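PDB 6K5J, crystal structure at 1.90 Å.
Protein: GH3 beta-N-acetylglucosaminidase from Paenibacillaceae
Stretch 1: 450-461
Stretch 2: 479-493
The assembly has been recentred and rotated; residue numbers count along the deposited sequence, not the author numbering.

Stretch 1, residues 450-461: QVVVVSYNAIFS
Stretch 2 479-493: LIVASARNPFDINAL

Strands 479-483 and 450-455 run parallel, their axes 22° apart and 4.5 Å at closest approach, with Leu479 beside Val451 and the register unbroken to Ser483 beside Ser455 (CA-CA 4.9 and 4.5 Å). Leu479 (chi1 t, chi2 p) packs CD1 3.7 Å from Val453 CG2, on the face shared with Val451, Val481 and Ser455. Ile480 (m, t) lies on the other face with Val452, Val454 and Ala482; its N donates to Val451 O and its O accepts from Val453 N, both 2.9 Å. Ala482 repeats this pattern two residues on, N to Val453 O and O from Ser455 N, again 2.9 Å. The ladder ends with Ala484 N to Ser455 O, 2.8 Å. Arg485 (phi/psi -136/-117; chi1 to chi3 t) lays CB over the Tyr456 ring face, 4.2 Å from the centroid, while NH1 donates to Tyr456 OH at 2.9 Å. Asn486 N bonds Asn457 OD1, 2.9 Å. A 3-10 segment, 487-492, then brings in Asp489 (chi1 m, chi2 3°): OD2 accepts from Ser455 OG (chi1 p) at 2.7 Å, and OD1 from Ile459 N at 3.0 Å, so one carboxylate ties the strand end to the 3-10 turn 458-460. One water joins Asp489 OD2 (2.8 Å) to Asn457 N (2.9 Å). Ala492 CB finishes 4.3 Å from Ile459 CA.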

# COMPACT_ATOMS: atom_id res chain seq x y z
N GLN A 450 -4.62 12.65 32.84
CA GLN A 450 -5.17 11.82 31.77
C GLN A 450 -4.36 12.03 30.50
O GLN A 450 -4.49 13.06 29.83
CB GLN A 450 -6.63 12.17 31.50
CG GLN A 450 -7.62 11.63 32.48
CD GLN A 450 -9.03 11.74 31.96
OE1 GLN A 450 -9.79 10.77 31.96
NE2 GLN A 450 -9.40 12.94 31.51
N VAL A 451 -3.57 11.02 30.12
CA VAL A 451 -2.70 11.09 28.95
C VAL A 451 -3.04 9.95 28.00
O VAL A 451 -3.09 8.79 28.41
CB VAL A 451 -1.21 11.04 29.34
CG1 VAL A 451 -0.34 11.14 28.08
CG2 VAL A 451 -0.87 12.17 30.32
N VAL A 452 -3.28 10.28 26.73
CA VAL A 452 -3.38 9.30 25.66
C VAL A 452 -2.23 9.56 24.70
O VAL A 452 -2.19 10.60 24.03
CB VAL A 452 -4.71 9.38 24.89
CG1 VAL A 452 -4.77 8.27 23.83
CG2 VAL A 452 -5.91 9.30 25.83
N VAL A 453 -1.32 8.60 24.58
CA VAL A 453 -0.29 8.66 23.55
C VAL A 453 -0.77 7.84 22.37
O VAL A 453 -1.06 6.65 22.50
CB VAL A 453 1.07 8.15 24.05
CG1 VAL A 453 2.07 8.20 22.89
CG2 VAL A 453 1.54 8.98 25.21
N VAL A 454 -0.85 8.49 21.21
CA VAL A 454 -1.00 7.77 19.95
C VAL A 454 0.42 7.40 19.51
O VAL A 454 1.24 8.28 19.23
CB VAL A 454 -1.72 8.62 18.90
CG1 VAL A 454 -1.80 7.87 17.59
CG2 VAL A 454 -3.13 8.96 19.38
N SER A 455 0.72 6.10 19.49
CA SER A 455 2.04 5.68 19.04
C SER A 455 2.02 5.42 17.53
O SER A 455 0.97 5.20 16.92
CB SER A 455 2.51 4.43 19.80
OG SER A 455 1.78 3.26 19.45
N TYR A 456 3.21 5.48 16.93
CA TYR A 456 3.34 5.33 15.49
C TYR A 456 4.66 4.60 15.24
O TYR A 456 5.73 5.23 15.25
CB TYR A 456 3.28 6.69 14.80
CG TYR A 456 3.25 6.65 13.28
CD1 TYR A 456 4.38 6.30 12.55
CD2 TYR A 456 2.10 6.99 12.58
CE1 TYR A 456 4.35 6.27 11.16
CE2 TYR A 456 2.07 6.97 11.19
CZ TYR A 456 3.19 6.62 10.49
OH TYR A 456 3.17 6.60 9.11
N ASN A 457 4.58 3.29 15.08
CA ASN A 457 5.76 2.42 14.95
C ASN A 457 6.80 2.73 16.03
O ASN A 457 8.00 2.83 15.76
CB ASN A 457 6.35 2.53 13.54
CG ASN A 457 5.54 1.76 12.51
OD1 ASN A 457 4.55 1.11 12.86
ND2 ASN A 457 5.94 1.85 11.26
N ALA A 458 6.32 2.85 17.27
CA ALA A 458 7.22 2.97 18.42
C ALA A 458 8.20 1.81 18.50
O ALA A 458 9.31 1.97 19.04
CB ALA A 458 6.39 3.05 19.71
N ILE A 459 7.82 0.64 17.99
CA ILE A 459 8.73 -0.50 17.94
C ILE A 459 9.98 -0.22 17.10
O ILE A 459 11.02 -0.85 17.31
CB ILE A 459 7.98 -1.74 17.42
CG1 ILE A 459 8.89 -2.97 17.46
CG2 ILE A 459 7.46 -1.50 15.99
CD1 ILE A 459 8.23 -4.24 17.86
N PHE A 460 9.90 0.72 16.16
CA PHE A 460 11.04 1.12 15.34
C PHE A 460 11.60 2.48 15.73
O PHE A 460 12.46 3.01 15.01
CB PHE A 460 10.63 1.15 13.86
CG PHE A 460 10.19 -0.19 13.31
CD1 PHE A 460 10.74 -1.37 13.77
CD2 PHE A 460 9.24 -0.24 12.30
CE1 PHE A 460 10.33 -2.60 13.24
CE2 PHE A 460 8.83 -1.46 11.76
CZ PHE A 460 9.38 -2.64 12.23
N SER A 461 11.13 3.10 16.81
CA SER A 461 11.55 4.46 17.16
C SER A 461 11.86 4.48 18.65
O SER A 461 10.98 4.73 19.48
CB SER A 461 10.49 5.49 16.78
OG SER A 461 10.84 6.79 17.25
N LEU A 479 -2.21 6.58 31.90
CA LEU A 479 -1.73 6.54 30.52
C LEU A 479 -2.49 5.48 29.73
O LEU A 479 -2.59 4.33 30.17
CB LEU A 479 -0.24 6.24 30.48
CG LEU A 479 0.35 5.96 29.08
CD1 LEU A 479 0.35 7.24 28.27
CD2 LEU A 479 1.76 5.40 29.21
N ILE A 480 -3.03 5.87 28.57
CA ILE A 480 -3.53 4.95 27.56
C ILE A 480 -2.65 5.10 26.32
O ILE A 480 -2.34 6.23 25.91
CB ILE A 480 -5.00 5.23 27.20
CG1 ILE A 480 -5.93 4.97 28.39
CG2 ILE A 480 -5.45 4.40 25.98
CD1 ILE A 480 -7.35 5.53 28.17
N VAL A 481 -2.26 3.99 25.71
CA VAL A 481 -1.53 4.02 24.45
C VAL A 481 -2.42 3.42 23.37
O VAL A 481 -3.05 2.37 23.57
CB VAL A 481 -0.19 3.27 24.55
CG1 VAL A 481 0.59 3.33 23.23
CG2 VAL A 481 0.65 3.86 25.67
N ALA A 482 -2.51 4.10 22.23
CA ALA A 482 -3.24 3.61 21.07
C ALA A 482 -2.31 3.68 19.87
O ALA A 482 -1.86 4.77 19.50
CB ALA A 482 -4.51 4.45 20.83
N SER A 483 -1.99 2.53 19.29
CA SER A 483 -1.08 2.50 18.16
C SER A 483 -1.84 2.84 16.89
O SER A 483 -2.92 2.30 16.63
CB SER A 483 -0.40 1.13 18.03
OG SER A 483 -1.35 0.07 18.08
N ALA A 484 -1.28 3.77 16.11
CA ALA A 484 -1.88 4.21 14.85
C ALA A 484 -1.06 3.78 13.64
O ALA A 484 -1.30 4.27 12.53
CB ALA A 484 -2.06 5.73 14.85
N ARG A 485 -0.08 2.90 13.83
CA ARG A 485 0.43 2.14 12.70
C ARG A 485 0.59 0.69 13.14
O ARG A 485 -0.42 0.05 13.46
CB ARG A 485 1.71 2.76 12.13
CG ARG A 485 1.99 2.20 10.73
CD ARG A 485 2.80 3.12 9.83
NE ARG A 485 3.01 2.44 8.55
CZ ARG A 485 3.04 3.04 7.35
NH1 ARG A 485 2.89 4.35 7.25
NH2 ARG A 485 3.22 2.30 6.26
N ASN A 486 1.80 0.13 13.15
CA ASN A 486 1.92 -1.30 13.45
C ASN A 486 1.45 -1.56 14.88
O ASN A 486 1.82 -0.82 15.80
CB ASN A 486 3.35 -1.81 13.29
CG ASN A 486 3.78 -1.90 11.83
OD1 ASN A 486 3.00 -1.60 10.92
ND2 ASN A 486 5.03 -2.29 11.60
N PRO A 487 0.65 -2.61 15.11
CA PRO A 487 0.19 -2.92 16.47
C PRO A 487 1.27 -3.54 17.34
O PRO A 487 1.06 -3.68 18.55
CB PRO A 487 -0.96 -3.90 16.25
CG PRO A 487 -0.54 -4.66 15.00
CD PRO A 487 0.14 -3.59 14.13
N PHE A 488 2.42 -3.88 16.75
CA PHE A 488 3.49 -4.57 17.47
C PHE A 488 4.26 -3.64 18.40
O PHE A 488 5.17 -4.10 19.11
CB PHE A 488 4.41 -5.24 16.44
CG PHE A 488 3.64 -5.92 15.33
CD1 PHE A 488 2.73 -6.94 15.62
CD2 PHE A 488 3.77 -5.51 14.01
CE1 PHE A 488 1.99 -7.56 14.61
CE2 PHE A 488 3.03 -6.13 12.99
CZ PHE A 488 2.15 -7.15 13.29
N ASP A 489 3.91 -2.35 18.42
CA ASP A 489 4.48 -1.42 19.40
C ASP A 489 4.39 -1.96 20.82
O ASP A 489 5.28 -1.71 21.64
CB ASP A 489 3.75 -0.07 19.33
CG ASP A 489 4.15 0.76 18.14
OD1 ASP A 489 4.95 0.28 17.31
OD2 ASP A 489 3.65 1.90 18.02
N ILE A 490 3.31 -2.69 21.13
CA ILE A 490 3.12 -3.19 22.49
C ILE A 490 4.30 -4.04 22.94
O ILE A 490 4.59 -4.12 24.14
CB ILE A 490 1.80 -3.99 22.59
CG1 ILE A 490 1.48 -4.36 24.04
CG2 ILE A 490 1.84 -5.25 21.73
CD1 ILE A 490 0.15 -5.07 24.22
N ASN A 491 4.99 -4.69 21.99
CA ASN A 491 6.14 -5.55 22.30
C ASN A 491 7.30 -4.76 22.89
O ASN A 491 8.15 -5.35 23.57
CB ASN A 491 6.62 -6.28 21.04
CG ASN A 491 5.65 -7.33 20.57
OD1 ASN A 491 4.77 -7.76 21.32
ND2 ASN A 491 5.80 -7.76 19.32
N ALA A 492 7.36 -3.46 22.63
CA ALA A 492 8.40 -2.58 23.14
C ALA A 492 7.96 -1.77 24.35
O ALA A 492 8.70 -0.90 24.79
CB ALA A 492 8.89 -1.64 22.04
N LEU A 493 6.77 -2.04 24.89
CA LEU A 493 6.15 -1.20 25.92
C LEU A 493 5.69 -2.04 27.12
O LEU A 493 4.50 -2.09 27.43
CB LEU A 493 4.98 -0.41 25.33
CG LEU A 493 5.34 0.50 24.15
CD1 LEU A 493 4.07 1.05 23.49
CD2 LEU A 493 6.25 1.64 24.60
O HOH W 1 2.08 1.97 15.70